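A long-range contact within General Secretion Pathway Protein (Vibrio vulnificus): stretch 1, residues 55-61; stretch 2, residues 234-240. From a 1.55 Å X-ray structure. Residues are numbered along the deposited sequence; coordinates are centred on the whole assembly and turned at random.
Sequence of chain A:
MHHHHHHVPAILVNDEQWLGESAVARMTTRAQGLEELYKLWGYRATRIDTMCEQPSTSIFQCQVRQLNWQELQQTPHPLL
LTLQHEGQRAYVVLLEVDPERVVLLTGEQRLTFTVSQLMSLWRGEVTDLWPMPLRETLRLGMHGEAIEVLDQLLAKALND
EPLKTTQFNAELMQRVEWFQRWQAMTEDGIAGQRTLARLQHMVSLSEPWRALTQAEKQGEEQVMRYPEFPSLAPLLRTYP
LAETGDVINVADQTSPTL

Stretch 1 55-61: PSTSIFQ
Stretch 2, residues 234-240: PLLRTYP

The contact joins two segments of one chain whose touching residues are at least 175 apart in sequence, and it buries 442 Å² summed over both sides. Stretch 1 is irregular up to Ile59 and enters a strand at Phe60 and Gln61; across it, Leu235 to Pro240 run without regular secondary structure. The backbones come closest at Ser58 and Arg237, whose CA atoms are 4.3 Å apart. The stretches run across one another, and the contacts keep no strict order: Ser56 meets Tyr239 and Phe60 meets Leu235, but Ile59 touches Leu236, Thr238 and Tyr239.

Pro55 follows a cis peptide bond (phi/psi -75/158°), and Ser56 is also extended at -58/150°. Thr57 (-108/-5°) then bends the chain, Ser58 is nearly fully extended (-148/-174°), and Ile59 (-71/-9°) turns it again before the strand values of Phe60 (-77/143°) and Gln61 (-98/146°). In stretch 2, Pro234, Leu235 and Leu236 are extended (-71/148°, -59/150° and -80/124°). Arg237 breaks the run at -124/28°, after which Thr238 (-131/150°), Tyr239 (-103/150°) and Pro240 (-74/143°) resume it.

Two hydrogen bonds cross the contact. The first is between main chains: Ile59 N donates to Leu236 O at 3.0 Å, with an N-H...O angle of 157°. The second uses a side chain, Arg237 NH1 donating to Thr57 O at 2.9 Å and 155°. Arg237 has chi1 to chi3 of m, t, t and chi4 of -85°; its CA-to-CB bond points sideways, but the end of the side chain comes nearer to stretch 1, so that the carbonyl of Thr57 meets the guanidinium at its edge, near its plane. Within stretch 1, Ser58 adopts the p rotamer (chi1 74°), and its OG accepts a hydrogen bond from Phe60 N at 3.0 Å and 162°, bracing the turn through Ile59.

Apolar packing centres on Ile59 and Phe60. Ile59, with chi1 p and chi2 t, has the largest covered area, 102 Å². Its CD1 lies 4.1 Å from Leu236 CD2 (chi1 t, chi2 p), while its CG2 lies 3.8 Å from Tyr239 CD1. The same Ile59 CG2 is 3.3 Å from Thr238 O, a close approach to the backbone. Phe60 (chi1 -85°, chi2 71°) brings CD1 to 3.8 Å from Leu235 CD2, which sits obliquely to the ring. Leu235 (m, t) and Ser56 direct their CA-to-CB bonds toward the other stretch; those of Thr57, Ser58, Ile59, Phe60, Leu236 and Tyr239 point sideways, though the ends of Phe60 and Tyr239 come nearer.

Around Ser58 the fit is tight: its CB is 3.4 Å from Leu236 O, 4.0 Å from Leu235 CB and 3.8 Å from Arg237 NH1. Tyr239 (chi1 -73°, chi2 -67°) places OH 3.4 Å from Ser58 O and 4.1 Å from Ser56 CB. Ser56 (chi1 m) and Thr57 (chi1 p) have their hydroxyls hydrogen-bonded elsewhere in the structure. Thr238, also p, points its CA-to-CB bond away from stretch 1.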

# COMPACT_ATOMS: atom_id res chain seq x y z
N PRO A 55 6.36 -15.94 -5.74
CA PRO A 55 6.13 -15.45 -4.38
C PRO A 55 6.88 -14.17 -4.01
O PRO A 55 7.92 -13.85 -4.63
CB PRO A 55 6.64 -16.61 -3.47
CG PRO A 55 7.56 -17.34 -4.32
CD PRO A 55 7.04 -17.25 -5.74
N SER A 56 6.34 -13.49 -3.00
CA SER A 56 6.99 -12.32 -2.42
C SER A 56 8.37 -12.70 -1.91
O SER A 56 8.62 -13.76 -1.43
CB SER A 56 6.14 -11.83 -1.22
OG SER A 56 4.76 -11.68 -1.57
N THR A 57 9.24 -11.69 -1.95
CA THR A 57 10.59 -11.78 -1.49
C THR A 57 10.78 -10.99 -0.18
O THR A 57 11.89 -11.04 0.44
CB THR A 57 11.56 -11.13 -2.59
OG1 THR A 57 10.95 -9.92 -3.17
CG2 THR A 57 11.70 -12.22 -3.69
N SER A 58 9.72 -10.29 0.25
CA SER A 58 9.77 -9.54 1.53
C SER A 58 8.32 -9.59 2.06
O SER A 58 7.47 -10.29 1.44
CB SER A 58 10.16 -8.06 1.28
OG SER A 58 9.07 -7.32 0.71
N ILE A 59 8.03 -8.87 3.16
CA ILE A 59 6.64 -8.87 3.66
C ILE A 59 5.70 -8.09 2.73
O ILE A 59 4.50 -8.19 2.86
CB ILE A 59 6.50 -8.35 5.08
CG1 ILE A 59 6.99 -6.89 5.13
CG2 ILE A 59 7.41 -9.31 5.96
CD1 ILE A 59 6.39 -6.03 6.27
N PHE A 60 6.23 -7.38 1.73
CA PHE A 60 5.37 -6.63 0.84
C PHE A 60 4.68 -7.51 -0.16
O PHE A 60 5.28 -8.51 -0.70
CB PHE A 60 6.11 -5.49 0.11
CG PHE A 60 6.20 -4.20 0.86
CD1 PHE A 60 7.02 -4.12 1.95
CD2 PHE A 60 5.43 -3.07 0.49
CE1 PHE A 60 7.11 -2.95 2.70
CE2 PHE A 60 5.54 -1.90 1.18
CZ PHE A 60 6.31 -1.81 2.31
N GLN A 61 3.42 -7.19 -0.47
CA GLN A 61 2.68 -7.79 -1.60
C GLN A 61 2.77 -6.80 -2.76
O GLN A 61 2.74 -5.59 -2.55
CB GLN A 61 1.20 -7.86 -1.24
CG GLN A 61 0.35 -8.90 -1.84
CD GLN A 61 0.77 -10.29 -1.42
OE1 GLN A 61 0.36 -10.88 -0.34
NE2 GLN A 61 1.50 -10.87 -2.28
N PRO A 234 16.72 -1.32 4.51
CA PRO A 234 16.50 -2.56 3.78
C PRO A 234 15.11 -3.12 4.03
O PRO A 234 14.57 -2.93 5.10
CB PRO A 234 17.60 -3.50 4.38
CG PRO A 234 17.86 -2.97 5.75
CD PRO A 234 17.63 -1.46 5.67
N LEU A 235 14.51 -3.80 3.03
CA LEU A 235 13.23 -4.43 3.30
C LEU A 235 13.22 -5.47 4.42
O LEU A 235 14.23 -6.14 4.69
CB LEU A 235 12.70 -5.04 1.95
CG LEU A 235 12.13 -4.06 0.91
CD1 LEU A 235 12.01 -4.78 -0.43
CD2 LEU A 235 10.72 -3.67 1.44
N LEU A 236 12.07 -5.61 5.11
CA LEU A 236 11.87 -6.64 6.11
C LEU A 236 11.55 -7.96 5.43
O LEU A 236 10.55 -8.02 4.63
CB LEU A 236 10.66 -6.26 6.95
CG LEU A 236 10.45 -6.94 8.27
CD1 LEU A 236 11.73 -7.11 9.11
CD2 LEU A 236 9.52 -5.84 8.89
N ARG A 237 12.34 -8.98 5.70
CA ARG A 237 12.15 -10.25 5.04
C ARG A 237 11.94 -11.44 5.98
O ARG A 237 12.24 -12.54 5.64
CB ARG A 237 13.27 -10.49 4.06
CG ARG A 237 13.35 -9.41 2.99
CD ARG A 237 14.52 -9.63 2.13
NE ARG A 237 15.03 -8.46 1.44
CZ ARG A 237 14.50 -8.06 0.27
NH1 ARG A 237 13.52 -8.78 -0.31
NH2 ARG A 237 14.95 -6.99 -0.34
N THR A 238 11.37 -11.16 7.16
CA THR A 238 10.94 -12.23 8.03
C THR A 238 9.50 -11.81 8.41
O THR A 238 9.17 -10.59 8.42
CB THR A 238 11.82 -12.35 9.33
OG1 THR A 238 11.74 -11.09 9.96
CG2 THR A 238 13.25 -12.64 8.97
N TYR A 239 8.69 -12.84 8.66
CA TYR A 239 7.26 -12.69 9.07
C TYR A 239 7.17 -12.95 10.57
O TYR A 239 7.88 -13.84 11.07
CB TYR A 239 6.46 -13.80 8.37
CG TYR A 239 6.26 -13.59 6.90
CD1 TYR A 239 5.47 -12.53 6.43
CD2 TYR A 239 6.83 -14.50 5.96
CE1 TYR A 239 5.24 -12.31 5.07
CE2 TYR A 239 6.59 -14.29 4.53
CZ TYR A 239 5.80 -13.16 4.11
OH TYR A 239 5.59 -12.86 2.74
N PRO A 240 6.23 -12.32 11.28
CA PRO A 240 6.05 -12.62 12.73
C PRO A 240 5.39 -13.96 12.92
O PRO A 240 4.46 -14.30 12.09
CB PRO A 240 5.17 -11.49 13.25
CG PRO A 240 4.47 -10.93 12.02
CD PRO A 240 5.36 -11.23 10.80